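Local coordinates for protein acetyl xylan esterase (Metagenome, PDB 6XYC) that probably hydrolyses acetyl and feruloyl esters on complex xylans, as a bifunctional carbohydrate esterase with the alpha/beta-hydrolase fold, at residues Ala18-Leu22 against Glu23-Leu27; Ile98-Val101 against Arg102-Ala106; Thr138-Gly142 against Asp143-Asp147; Leu208-Pro211 against Ile212-Val215; Asn240-Asn243 against Val244-Ala248. All blocks are in the same frame, centred on the assembly; numbering follows the deposited sequence.

Contact 1. Residues Ala18-Leu22 against Glu23-Leu27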
loop_
_atom_site.group_PDB
_atom_site.type_symbol
_atom_site.label_atom_id
_atom_site.label_comp_id
_atom_site.label_asym_id
_atom_site.label_seq_id
_atom_site.Cartn_x
_atom_site.Cartn_y
_atom_site.Cartn_z
ATOM N N ALA A 18 -14.827 8.652 1.043
ATOM C CA ALA A 18 -15.135 9.171 -0.282
ATOM C C ALA A 18 -16.456 9.930 -0.330
ATOM O O ALA A 18 -16.952 10.225 -1.425
ATOM C CB ALA A 18 -15.167 8.032 -1.302
ATOM N N SER A 19 -17.041 10.246 0.823
ATOM C CA SER A 19 -18.314 10.956 0.870
ATOM C C SER A 19 -19.372 10.242 0.033
ATOM O O SER A 19 -20.187 10.870 -0.647
ATOM C CB SER A 19 -18.149 12.404 0.403
ATOM O OG SER A 19 -17.260 13.122 1.235
ATOM N N ASP A 20 -19.340 8.910 0.054
ATOM C CA ASP A 20 -20.375 8.133 -0.612
ATOM C C ASP A 20 -20.907 7.061 0.327
ATOM O O ASP A 20 -20.661 7.109 1.537
ATOM C CB ASP A 20 -19.851 7.525 -1.921
ATOM C CG ASP A 20 -18.715 6.544 -1.717
ATOM O OD1 ASP A 20 -17.903 6.417 -2.656
ATOM O OD2 ASP A 20 -18.638 5.882 -0.663
ATOM N N SER A 21 -21.637 6.088 -0.216
ATOM C CA SER A 21 -22.271 5.045 0.579
ATOM C C SER A 21 -21.686 3.666 0.304
ATOM O O SER A 21 -22.337 2.656 0.592
ATOM C CB SER A 21 -23.777 5.027 0.312
ATOM O OG SER A 21 -24.046 4.501 -0.976
ATOM N N LEU A 22 -20.476 3.598 -0.239
ATOM C CA LEU A 22 -19.862 2.325 -0.593
ATOM C C LEU A 22 -18.953 1.837 0.522
ATOM O O LEU A 22 -18.115 2.592 1.025
ATOM C CB LEU A 22 -19.087 2.464 -1.908
ATOM C CG LEU A 22 -19.950 2.905 -3.095
ATOM C CD1 LEU A 22 -19.085 3.130 -4.325
ATOM C CD2 LEU A 22 -21.052 1.893 -3.380
ATOM N N GLU A 23 -19.140 0.577 0.920
ATOM C CA GLU A 23 -18.260 -0.028 1.915
ATOM C C GLU A 23 -16.830 -0.135 1.400
ATOM O O GLU A 23 -15.879 -0.112 2.189
ATOM C CB GLU A 23 -18.793 -1.405 2.299
ATOM C CG GLU A 23 -18.136 -2.012 3.514
ATOM C CD GLU A 23 -18.673 -3.390 3.834
ATOM O OE1 GLU A 23 -19.908 -3.568 3.826
ATOM O OE2 GLU A 23 -17.858 -4.299 4.097
ATOM N N SER A 24 -16.663 -0.254 0.083
ATOM C CA SER A 24 -15.338 -0.246 -0.524
ATOM C C SER A 24 -14.583 1.046 -0.265
ATOM O O SER A 24 -13.372 1.092 -0.504
ATOM C CB SER A 24 -15.464 -0.475 -2.031
ATOM O OG SER A 24 -16.280 0.524 -2.626
ATOM N N HIS A 25 -15.260 2.093 0.206
ATOM C CA HIS A 25 -14.624 3.364 0.517
ATOM C C HIS A 25 -14.701 3.676 2.008
ATOM O O HIS A 25 -14.789 4.843 2.401
ATOM C CB HIS A 25 -15.253 4.494 -0.300
ATOM C CG HIS A 25 -14.848 4.493 -1.740
ATOM N ND1 HIS A 25 -15.659 4.989 -2.739
ATOM C CD2 HIS A 25 -13.718 4.059 -2.351
ATOM C CE1 HIS A 25 -15.048 4.858 -3.904
ATOM N NE2 HIS A 25 -13.867 4.298 -3.696
ATOM N N ASN A 26 -14.684 2.642 2.841
ATOM C CA ASN A 26 -14.621 2.799 4.284
ATOM C C ASN A 26 -13.207 2.544 4.788
ATOM O O ASN A 26 -12.407 1.863 4.147
ATOM C CB ASN A 26 -15.588 1.844 4.984
ATOM C CG ASN A 26 -17.032 2.267 4.848
ATOM O OD1 ASN A 26 -17.337 3.379 4.427
ATOM N ND2 ASN A 26 -17.939 1.367 5.226
ATOM N N LEU A 27 -12.916 3.092 5.963
ATOM C CA LEU A 27 -11.664 2.810 6.648
ATOM C C LEU A 27 -11.921 2.720 8.143
ATOM O O LEU A 27 -12.969 3.139 8.639
ATOM C CB LEU A 27 -10.605 3.881 6.351
ATOM C CG LEU A 27 -10.982 5.352 6.498
ATOM C CD1 LEU A 27 -10.942 5.786 7.944
ATOM C CD2 LEU A 27 -10.033 6.189 5.639
#
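His25 ND1 donates to Asp20 OD1 across 2.7 Å, a His-carboxylate hydrogen bond that ties together the loop of the beta hairpin formed by strands 8-16 and 26-32. The bond is close to straight (163° at the hydrogen) and runs near the imidazole plane into the syn lone pair of OD1, so ring and carboxylate end up almost coplanar. Asp20 reaches this position with CG set between its own backbone N and carbonyl carbon (chi1 63°). The same setting brings its second oxygen back to the main chain. There Leu22 N donates to Asp20 OD2 at 3.0 Å, meeting it from above the carboxylate plane and closing an Asx turn. Asn16 also hydrogen-bonds to OD2, so both carboxylate oxygens are held. On the ring, His25 NE2 is hydrogen-bonded to Asp93; with a carboxylate at each nitrogen, the imidazole could well be stabilised in its doubly protonated form. Ala18 packs its methyl obliquely against this ring, CB lying 3.4 Å from His25 ND1. Leu22 sits nearer the surface, and its CB comes to 3.5 Å from Ser24 OG. The main chain turns at the same place: through a short 3-10 segment at Glu23-Ser24, His25 N returns to Leu22 O at 3.0 Å, the donor lying well above the carbonyl plane.

Contact 2. Residues Ile98-Val101 against Arg102-Ala106; sequences IRYV and RSNAA
The C-terminal end of helix 89-103 is marked by a doubly used carbonyl, Tyr100 O, which receives two donors from Asn104. One is the backbone Asn104 N, at 3.0 Å from Tyr100 O, in the ordinary i to i+4 helical pattern. The other is the amide: Asn104 ND2 lies 2.8 Å from the same Tyr100 O, with a somewhat bent bond (150° at the hydrogen). Asn104 is the first residue to leave helical backbone angles, and its CG, placed beside its own backbone N (chi1 -68°), folds the amide back along the helix. This also lays Asn104 ND2 over one face of the Tyr100 ring, 3.2 Å above the plane and offset toward the rim near CD2 and CE2, with ring and amide planes 41° apart. In the alpha/beta-hydrolase fold of the enzyme this helix precedes strand 114-120, which leads to Ser121 in the ligand pocket. Tyr100 OH is hydrogen-bonded to Tyr108 OH, and the Tyr155 ring meets that of Tyr100 roughly perpendicularly. Two residues earlier, Arg102 N donates to Ile98 O at 2.9 Å, nearly straight. The two side chains run side by side in the same direction, so that the methyl Ile98 CG2 touches Arg102 NH1 obliquely at 3.7 Å. The guanidinium itself is fixed beyond the helix, NH1 bonding to the carbonyl of Gly159 and NH2 to that of His161.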
loop_
_atom_site.group_PDB
_atom_site.type_symbol
_atom_site.label_atom_id
_atom_site.label_comp_id
_atom_site.label_asym_id
_atom_site.label_seq_id
_atom_site.Cartn_x
_atom_site.Cartn_y
_atom_site.Cartn_z
ATOM N N ILE A 98 -5.943 8.767 1.648
ATOM C CA ILE A 98 -4.851 9.593 2.155
ATOM C C ILE A 98 -5.321 11.029 2.349
ATOM O O ILE A 98 -5.050 11.661 3.378
ATOM C CB ILE A 98 -3.645 9.528 1.201
ATOM C CG1 ILE A 98 -3.017 8.135 1.205
ATOM C CG2 ILE A 98 -2.621 10.576 1.594
ATOM C CD1 ILE A 98 -2.137 7.869 0.011
ATOM N N ARG A 99 -6.010 11.579 1.347
ATOM C CA ARG A 99 -6.504 12.951 1.450
ATOM C C ARG A 99 -7.473 13.100 2.616
ATOM O O ARG A 99 -7.467 14.121 3.316
ATOM C CB ARG A 99 -7.184 13.353 0.141
ATOM C CG ARG A 99 -6.252 13.454 -1.059
ATOM C CD ARG A 99 -6.915 14.204 -2.207
ATOM N NE ARG A 99 -8.117 13.536 -2.708
ATOM C CZ ARG A 99 -8.124 12.645 -3.693
ATOM N NH1 ARG A 99 -6.992 12.302 -4.293
ATOM N NH2 ARG A 99 -9.266 12.093 -4.081
ATOM N N TYR A 100 -8.320 12.093 2.834
ATOM C CA TYR A 100 -9.269 12.153 3.940
ATOM C C TYR A 100 -8.546 12.200 5.277
ATOM O O TYR A 100 -8.909 12.979 6.167
ATOM C CB TYR A 100 -10.213 10.955 3.892
ATOM C CG TYR A 100 -11.186 10.944 5.043
ATOM C CD1 TYR A 100 -10.858 10.353 6.255
ATOM C CD2 TYR A 100 -12.423 11.549 4.923
ATOM C CE1 TYR A 100 -11.745 10.352 7.310
ATOM C CE2 TYR A 100 -13.313 11.556 5.968
ATOM C CZ TYR A 100 -12.973 10.956 7.162
ATOM O OH TYR A 100 -13.867 10.957 8.205
ATOM N N VAL A 101 -7.526 11.357 5.442
ATOM C CA VAL A 101 -6.804 11.292 6.708
ATOM C C VAL A 101 -6.038 12.587 6.949
ATOM O O VAL A 101 -6.092 13.166 8.040
ATOM C CB VAL A 101 -5.867 10.071 6.722
ATOM C CG1 VAL A 101 -4.977 10.104 7.942
ATOM C CG2 VAL A 101 -6.676 8.778 6.678
ATOM N N ARG A 102 -5.314 13.066 5.932
ATOM C CA ARG A 102 -4.543 14.296 6.090
ATOM C C ARG A 102 -5.459 15.470 6.407
ATOM O O ARG A 102 -5.187 16.259 7.320
ATOM C CB ARG A 102 -3.730 14.580 4.826
ATOM C CG ARG A 102 -2.950 15.886 4.879
ATOM C CD ARG A 102 -1.884 15.965 3.795
ATOM N NE ARG A 102 -0.680 15.217 4.146
ATOM C CZ ARG A 102 -0.246 14.149 3.487
ATOM N NH1 ARG A 102 -0.912 13.698 2.434
ATOM N NH2 ARG A 102 0.858 13.530 3.880
ATOM N N SER A 103 -6.560 15.600 5.661
ATOM C CA SER A 103 -7.459 16.730 5.868
ATOM C C SER A 103 -8.108 16.677 7.247
ATOM O O SER A 103 -8.257 17.711 7.907
ATOM C CB SER A 103 -8.531 16.759 4.776
ATOM O OG SER A 103 -9.453 17.815 4.982
ATOM N N ASN A 104 -8.495 15.484 7.700
ATOM C CA ASN A 104 -9.249 15.321 8.936
ATOM C C ASN A 104 -8.376 14.917 10.118
ATOM O O ASN A 104 -8.904 14.485 11.147
ATOM C CB ASN A 104 -10.357 14.289 8.721
ATOM C CG ASN A 104 -11.431 14.778 7.761
ATOM O OD1 ASN A 104 -12.246 15.632 8.114
ATOM N ND2 ASN A 104 -11.430 14.250 6.541
ATOM N N ALA A 105 -7.056 15.084 10.006
ATOM C CA ALA A 105 -6.142 14.588 11.032
ATOM C C ALA A 105 -6.502 15.119 12.413
ATOM O O ALA A 105 -6.556 14.360 13.389
ATOM C CB ALA A 105 -4.706 14.973 10.671
ATOM N N ALA A 106 -6.752 16.426 12.518
ATOM C CA ALA A 106 -7.031 17.019 13.821
ATOM C C ALA A 106 -8.220 16.348 14.496
ATOM O O ALA A 106 -8.182 16.063 15.698
ATOM C CB ALA A 106 -7.282 18.518 13.671
#

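Contact 3. Residues Thr138-Gly142 against Asp143-Asp147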
loop_
_atom_site.group_PDB
_atom_site.type_symbol
_atom_site.label_atom_id
_atom_site.label_comp_id
_atom_site.label_asym_id
_atom_site.label_seq_id
_atom_site.Cartn_x
_atom_site.Cartn_y
_atom_site.Cartn_z
ATOM N N THR A 138 -1.348 12.110 -13.366
ATOM C CA THR A 138 -1.625 11.119 -14.393
ATOM C C THR A 138 -0.324 10.467 -14.831
ATOM O O THR A 138 0.766 11.012 -14.640
ATOM C CB THR A 138 -2.330 11.741 -15.610
ATOM O OG1 THR A 138 -1.427 12.614 -16.299
ATOM C CG2 THR A 138 -3.559 12.528 -15.176
ATOM N N LEU A 139 -0.457 9.281 -15.423
ATOM C CA LEU A 139 0.655 8.560 -16.022
ATOM C C LEU A 139 0.234 8.100 -17.407
ATOM O O LEU A 139 -0.929 7.751 -17.626
ATOM C CB LEU A 139 1.065 7.370 -15.157
ATOM C CG LEU A 139 1.783 7.735 -13.860
ATOM C CD1 LEU A 139 1.963 6.501 -12.996
ATOM C CD2 LEU A 139 3.130 8.407 -14.133
ATOM N N THR A 140 1.176 8.118 -18.344
ATOM C CA THR A 140 0.890 7.766 -19.725
ATOM C C THR A 140 1.904 6.751 -20.225
ATOM O O THR A 140 3.098 6.863 -19.937
ATOM C CB THR A 140 0.914 9.006 -20.631
ATOM O OG1 THR A 140 -0.099 9.933 -20.217
ATOM C CG2 THR A 140 0.685 8.606 -22.082
ATOM N N SER A 141 1.415 5.759 -20.965
ATOM C CA SER A 141 2.265 4.827 -21.695
ATOM C C SER A 141 1.644 4.636 -23.069
ATOM O O SER A 141 0.493 4.199 -23.170
ATOM C CB SER A 141 2.392 3.488 -20.969
ATOM O OG SER A 141 3.366 2.681 -21.605
ATOM N N GLY A 142 2.390 4.975 -24.117
ATOM C CA GLY A 142 1.827 4.926 -25.460
ATOM C C GLY A 142 0.634 5.857 -25.559
ATOM O O GLY A 142 0.701 7.030 -25.175
ATOM N N ASP A 143 -0.476 5.333 -26.068
ATOM C CA ASP A 143 -1.709 6.100 -26.197
ATOM C C ASP A 143 -2.580 6.036 -24.947
ATOM O O ASP A 143 -3.616 6.707 -24.894
ATOM C CB ASP A 143 -2.514 5.595 -27.403
ATOM C CG ASP A 143 -1.858 5.935 -28.728
ATOM O OD1 ASP A 143 -1.297 7.044 -28.852
ATOM O OD2 ASP A 143 -1.909 5.100 -29.651
ATOM N N LEU A 144 -2.182 5.262 -23.944
ATOM C CA LEU A 144 -2.988 5.027 -22.755
ATOM C C LEU A 144 -2.574 5.982 -21.645
ATOM O O LEU A 144 -1.389 6.084 -21.311
ATOM C CB LEU A 144 -2.826 3.584 -22.286
ATOM C CG LEU A 144 -3.592 3.066 -21.065
ATOM C CD1 LEU A 144 -5.079 3.316 -21.225
ATOM C CD2 LEU A 144 -3.307 1.583 -20.858
ATOM N N THR A 145 -3.557 6.667 -21.065
ATOM C CA THR A 145 -3.327 7.564 -19.941
ATOM C C THR A 145 -4.285 7.195 -18.820
ATOM O O THR A 145 -5.496 7.101 -19.042
ATOM C CB THR A 145 -3.530 9.033 -20.329
ATOM O OG1 THR A 145 -2.596 9.402 -21.353
ATOM C CG2 THR A 145 -3.332 9.934 -19.108
ATOM N N VAL A 146 -3.746 6.995 -17.618
ATOM C CA VAL A 146 -4.551 6.681 -16.443
ATOM C C VAL A 146 -4.449 7.819 -15.438
ATOM O O VAL A 146 -3.372 8.389 -15.226
ATOM C CB VAL A 146 -4.139 5.343 -15.789
ATOM C CG1 VAL A 146 -4.435 4.180 -16.722
ATOM C CG2 VAL A 146 -2.675 5.374 -15.386
ATOM N N ASP A 147 -5.580 8.134 -14.813
ATOM C CA ASP A 147 -5.669 9.184 -13.806
ATOM C C ASP A 147 -5.368 8.566 -12.444
ATOM O O ASP A 147 -6.183 7.816 -11.900
ATOM C CB ASP A 147 -7.061 9.816 -13.842
ATOM C CG ASP A 147 -7.234 10.928 -12.835
ATOM O OD1 ASP A 147 -6.271 11.241 -12.105
ATOM O OD2 ASP A 147 -8.344 11.496 -12.779
#
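Thr140 and Thr145 face each other as a non-hydrogen-bonded pair in the antiparallel hairpin of strands 138-141 and 144-147, and their side chains supply the link that the backbone does not make at this pair. Starting at Thr140 CB, the chain passes 3.6 Å from Thr145 OG1. Its methyl branch, CG2, points along the strand toward the turn and rests 3.4 Å from Leu144 O. Its hydroxyl ends against the partner: Thr140 OG1 and Thr145 OG1 share a hydrogen bond of 2.8 Å. Both residues carry the hydroxyl beside the backbone N (chi1 -62° and -61°), and this matched rotation turns the two oxygens toward each other. On either side of this pair the main chain is bonded in both directions, Leu139 with Val146 and Ser141 with Leu144; the shortest of these bonds is Ser141 N to Leu144 O, at 2.8 Å. A type II' turn from Ser141 to Leu144 closes the hairpin, with Gly142 at its second position and a positive phi of 60° that glycine adopts readily. The face opposite the threonines carries Leu139, Ser141, Leu144 and Val146. Here Leu139 CB meets Val146 CG2 at 4.2 Å, helix 203-208 packs against this face, and Ser141 OG is hydrogen-bonded to Asp204. The two faces therefore differ in chemistry: the hydroxyl pair lies on exposed residues and can join the strands at the surface, whereas the mainly apolar face fixes the hairpin onto the body of the enzyme.

Contact 4. Residues Leu208-Pro211 against Ile212-Val215; sequences LISP and INFV
Leu208 and Phe214 meet at an oblique angle, the leucine methyl CD2 approaching the far corner of the ring at Phe214 CZ, 3.9 Å away. Between them the chain leaves helix 203-208 and makes a short 3-10 turn on the way to strand 222-227, one of the parallel strands of the alpha/beta-hydrolase sheet. Phe214 holds CG beside its own backbone N (chi1 -48°), which swings the ring back along the turn. One corner of it, Phe214 CE2, thereby comes within 3.4 Å of Ser210 O, again obliquely, while Asn213 CB lies over the centre of one ring face. Ser210 O is at the same time the acceptor for Asn213 N at 3.1 Å, and Pro211 O accepts from Phe214 N at 3.1 Å. Both bonds are nearly straight at the hydrogen (170°) but come in from above their carbonyl planes. The methyl Ile212 CG2 lies 4.2 Å from Ser210 CB. Ser210 OG has partners beyond the turn, in Val206 O and Met174 N, and the serine side chain lies about 10 Å from the bound sulfonyl fluoride. Two successive carbonyls are thus satisfied within this partly buried reversal, while its apolar side chains pack outward, Pro211 on helix 122-131, which follows the pocket residue Ser121, and Ile212 and Val215 on helix 236-248.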
loop_
_atom_site.group_PDB
_atom_site.type_symbol
_atom_site.label_atom_id
_atom_site.label_comp_id
_atom_site.label_asym_id
_atom_site.label_seq_id
_atom_site.Cartn_x
_atom_site.Cartn_y
_atom_site.Cartn_z
ATOM N N LEU A 208 1.603 0.570 -16.655
ATOM C CA LEU A 208 0.888 1.529 -15.821
ATOM C C LEU A 208 0.314 0.922 -14.546
ATOM O O LEU A 208 -0.169 1.674 -13.695
ATOM C CB LEU A 208 -0.239 2.184 -16.618
ATOM C CG LEU A 208 0.205 3.065 -17.788
ATOM C CD1 LEU A 208 -0.975 3.650 -18.516
ATOM C CD2 LEU A 208 1.145 4.173 -17.280
ATOM N N ILE A 209 0.334 -0.404 -14.393
ATOM C CA ILE A 209 0.004 -1.020 -13.111
ATOM C C ILE A 209 1.248 -1.419 -12.329
ATOM O O ILE A 209 1.128 -1.974 -11.230
ATOM C CB ILE A 209 -0.913 -2.250 -13.278
ATOM C CG1 ILE A 209 -0.225 -3.354 -14.082
ATOM C CG2 ILE A 209 -2.236 -1.840 -13.919
ATOM C CD1 ILE A 209 -0.945 -4.676 -14.045
ATOM N N SER A 210 2.440 -1.165 -12.867
ATOM C CA SER A 210 3.674 -1.646 -12.254
ATOM C C SER A 210 4.469 -0.467 -11.711
ATOM O O SER A 210 5.139 0.243 -12.481
ATOM C CB SER A 210 4.502 -2.442 -13.266
ATOM O OG SER A 210 3.771 -3.555 -13.750
ATOM N N PRO A 211 4.445 -0.222 -10.396
ATOM C CA PRO A 211 5.113 0.979 -9.857
ATOM C C PRO A 211 6.625 0.965 -10.028
ATOM O O PRO A 211 7.257 2.024 -9.907
ATOM C CB PRO A 211 4.717 0.974 -8.372
ATOM C CG PRO A 211 4.421 -0.468 -8.059
ATOM C CD PRO A 211 3.888 -1.081 -9.335
ATOM N N ILE A 212 7.224 -0.193 -10.312
ATOM C CA ILE A 212 8.660 -0.266 -10.546
ATOM C C ILE A 212 9.072 0.674 -11.668
ATOM O O ILE A 212 10.223 1.129 -11.719
ATOM C CB ILE A 212 9.058 -1.734 -10.856
ATOM C CG1 ILE A 212 10.569 -1.920 -10.740
ATOM C CG2 ILE A 212 8.555 -2.144 -12.237
ATOM C CD1 ILE A 212 10.990 -3.382 -10.752
ATOM N N ASN A 213 8.142 1.007 -12.560
ATOM C CA ASN A 213 8.483 1.811 -13.722
ATOM C C ASN A 213 8.633 3.300 -13.427
ATOM O O ASN A 213 9.127 4.032 -14.290
ATOM C CB ASN A 213 7.415 1.654 -14.809
ATOM C CG ASN A 213 7.432 0.290 -15.454
ATOM O OD1 ASN A 213 6.407 -0.386 -15.517
ATOM N ND2 ASN A 213 8.597 -0.125 -15.944
ATOM N N PHE A 214 8.231 3.770 -12.248
ATOM C CA PHE A 214 8.131 5.198 -11.982
ATOM C C PHE A 214 8.976 5.640 -10.798
ATOM O O PHE A 214 8.808 6.761 -10.308
ATOM C CB PHE A 214 6.656 5.533 -11.799
ATOM C CG PHE A 214 5.785 4.958 -12.884
ATOM C CD1 PHE A 214 5.774 5.529 -14.146
ATOM C CD2 PHE A 214 5.010 3.830 -12.657
ATOM C CE1 PHE A 214 4.987 5.006 -15.150
ATOM C CE2 PHE A 214 4.218 3.298 -13.659
ATOM C CZ PHE A 214 4.209 3.888 -14.909
ATOM N N VAL A 215 9.925 4.809 -10.371
ATOM C CA VAL A 215 10.799 5.148 -9.256
ATOM C C VAL A 215 11.706 6.304 -9.656
ATOM O O VAL A 215 12.296 6.309 -10.745
ATOM C CB VAL A 215 11.615 3.918 -8.837
ATOM C CG1 VAL A 215 12.473 4.237 -7.631
ATOM C CG2 VAL A 215 10.684 2.751 -8.552
#

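Contact 5. Residues Asn240-Asn243 against Val244-Ala248; sequences NLKN and VYDNA
Leu241 and Tyr245 form the close-packed side of helix 236-248, lying side by side and pointing the same way, with Leu241 CD1 3.7 Å from Tyr245 CE1. The ring also turns an edge to the helix backbone, since Leu241 O lies near the ring plane, 3.3 Å from Tyr245 CD1. Both side chains are buried against strand 222-227, within the beta-alpha-beta unit that this helix makes with strands 222-227 and 252-257 of the hydrolase fold. Toward solvent the links between side chains become polar. Lys242 bends at its second torsion (chi2 73°), drawing its aliphatic chain past the Asp246 carboxylate; NZ then forms a salt bridge with Asp246 OD2 at 2.8 Å, entering by the syn lone pair. Lys242 NZ also bonds to the carbonyl of Ala252, so the ammonium spans from helix to neighbouring strand. The backbone bonding of the same pair is regular, Asp246 N lying 2.8 Å from Lys242 O. The loosest link is between the exposed Asn243 and Asn247, whose amide planes stand 63° apart. Asn247 ND2 reaches Asn243 OD1 at 3.0 Å and Asn243 O at 3.1 Å, but both bonds are weak and strongly bent. Asn243 O has a firmer donor in Asn247 N. The chemistry is thus graded round the helix: hydrocarbon and ring edge inward, a salt bridge at the margin, and weak amide bonds on the outer surface that probably add little rigidity.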
loop_
_atom_site.group_PDB
_atom_site.type_symbol
_atom_site.label_atom_id
_atom_site.label_comp_id
_atom_site.label_asym_id
_atom_site.label_seq_id
_atom_site.Cartn_x
_atom_site.Cartn_y
_atom_site.Cartn_z
ATOM N N ASN A 240 13.942 -7.062 -7.882
ATOM C CA ASN A 240 13.895 -6.113 -8.986
ATOM C C ASN A 240 13.588 -4.704 -8.492
ATOM O O ASN A 240 14.198 -3.732 -8.955
ATOM C CB ASN A 240 12.856 -6.565 -10.012
ATOM C CG ASN A 240 13.252 -7.848 -10.720
ATOM O OD1 ASN A 240 14.386 -8.312 -10.601
ATOM N ND2 ASN A 240 12.315 -8.427 -11.462
ATOM N N LEU A 241 12.648 -4.567 -7.555
ATOM C CA LEU A 241 12.316 -3.241 -7.047
ATOM C C LEU A 241 13.517 -2.597 -6.366
ATOM O O LEU A 241 13.787 -1.409 -6.570
ATOM C CB LEU A 241 11.134 -3.324 -6.079
ATOM C CG LEU A 241 10.528 -1.990 -5.638
ATOM C CD1 LEU A 241 10.073 -1.172 -6.846
ATOM C CD2 LEU A 241 9.361 -2.212 -4.687
ATOM N N LYS A 242 14.240 -3.362 -5.545
ATOM C CA LYS A 242 15.433 -2.840 -4.887
ATOM C C LYS A 242 16.470 -2.399 -5.914
ATOM O O LYS A 242 17.079 -1.331 -5.776
ATOM C CB LYS A 242 16.014 -3.905 -3.952
ATOM C CG LYS A 242 17.429 -3.659 -3.492
ATOM C CD LYS A 242 17.503 -2.537 -2.484
ATOM C CE LYS A 242 18.878 -2.496 -1.841
ATOM N NZ LYS A 242 19.249 -1.126 -1.376
ATOM N N ASN A 243 16.682 -3.206 -6.955
ATOM C CA ASN A 243 17.639 -2.836 -7.993
ATOM C C ASN A 243 17.256 -1.517 -8.652
ATOM O O ASN A 243 18.124 -0.686 -8.938
ATOM C CB ASN A 243 17.732 -3.953 -9.037
ATOM C CG ASN A 243 18.647 -3.599 -10.196
ATOM O OD1 ASN A 243 18.247 -2.928 -11.144
ATOM N ND2 ASN A 243 19.884 -4.070 -10.126
ATOM N N VAL A 244 15.961 -1.306 -8.893
ATOM C CA VAL A 244 15.506 -0.075 -9.529
ATOM C C VAL A 244 15.697 1.118 -8.596
ATOM O O VAL A 244 16.137 2.192 -9.030
ATOM C CB VAL A 244 14.039 -0.229 -9.980
ATOM C CG1 VAL A 244 13.456 1.123 -10.342
ATOM C CG2 VAL A 244 13.946 -1.217 -11.147
ATOM N N TYR A 245 15.379 0.962 -7.308
ATOM C CA TYR A 245 15.637 2.047 -6.367
ATOM C C TYR A 245 17.126 2.367 -6.306
ATOM O O TYR A 245 17.525 3.536 -6.341
ATOM C CB TYR A 245 15.106 1.687 -4.979
ATOM C CG TYR A 245 13.680 2.136 -4.736
ATOM C CD1 TYR A 245 12.617 1.429 -5.274
ATOM C CD2 TYR A 245 13.400 3.268 -3.974
ATOM C CE1 TYR A 245 11.314 1.821 -5.059
ATOM C CE2 TYR A 245 12.090 3.676 -3.757
ATOM C CZ TYR A 245 11.057 2.941 -4.311
ATOM O OH TYR A 245 9.751 3.319 -4.109
ATOM N N ASP A 246 17.964 1.331 -6.220
ATOM C CA ASP A 246 19.411 1.524 -6.206
ATOM C C ASP A 246 19.872 2.308 -7.430
ATOM O O ASP A 246 20.610 3.292 -7.316
ATOM C CB ASP A 246 20.114 0.167 -6.140
ATOM C CG ASP A 246 20.030 -0.477 -4.769
ATOM O OD1 ASP A 246 20.504 -1.624 -4.622
ATOM O OD2 ASP A 246 19.505 0.157 -3.829
ATOM N N ASN A 247 19.426 1.893 -8.614
ATOM C CA ASN A 247 19.913 2.499 -9.848
ATOM C C ASN A 247 19.307 3.873 -10.098
ATOM O O ASN A 247 19.884 4.661 -10.855
ATOM C CB ASN A 247 19.617 1.584 -11.039
ATOM C CG ASN A 247 20.672 0.511 -11.226
ATOM O OD1 ASN A 247 21.860 0.807 -11.345
ATOM N ND2 ASN A 247 20.242 -0.742 -11.257
ATOM N N ALA A 248 18.162 4.182 -9.486
ATOM C CA ALA A 248 17.552 5.496 -9.644
ATOM C C ALA A 248 18.100 6.517 -8.658
ATOM O O ALA A 248 17.709 7.687 -8.722
ATOM C CB ALA A 248 16.030 5.399 -9.483
#

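All five contacts are local and follow one another in series, so none nests within or crosses another. Contact 1 closes the loop between the antiparallel strands 8-16 and 26-32. Contact 2, at the end of helix 89-103, touches it through Leu27 CD2 and Tyr100 CD1, 4.3 Å apart. Contact 3 is a surface hairpin whose Leu139, Ser141 and Leu144 rest on Leu208 of contact 4, Leu144 CG coming to 3.7 Å from Leu208 CD1. Contact 4 in turn leans on contact 5, where Ile212 CG1 lies 3.5 Å from Val244 CG2. Hairpin, turn and helix 236-248 thus pack in succession, whereas contacts 1 and 5 lie on opposite sides of the chain's centre.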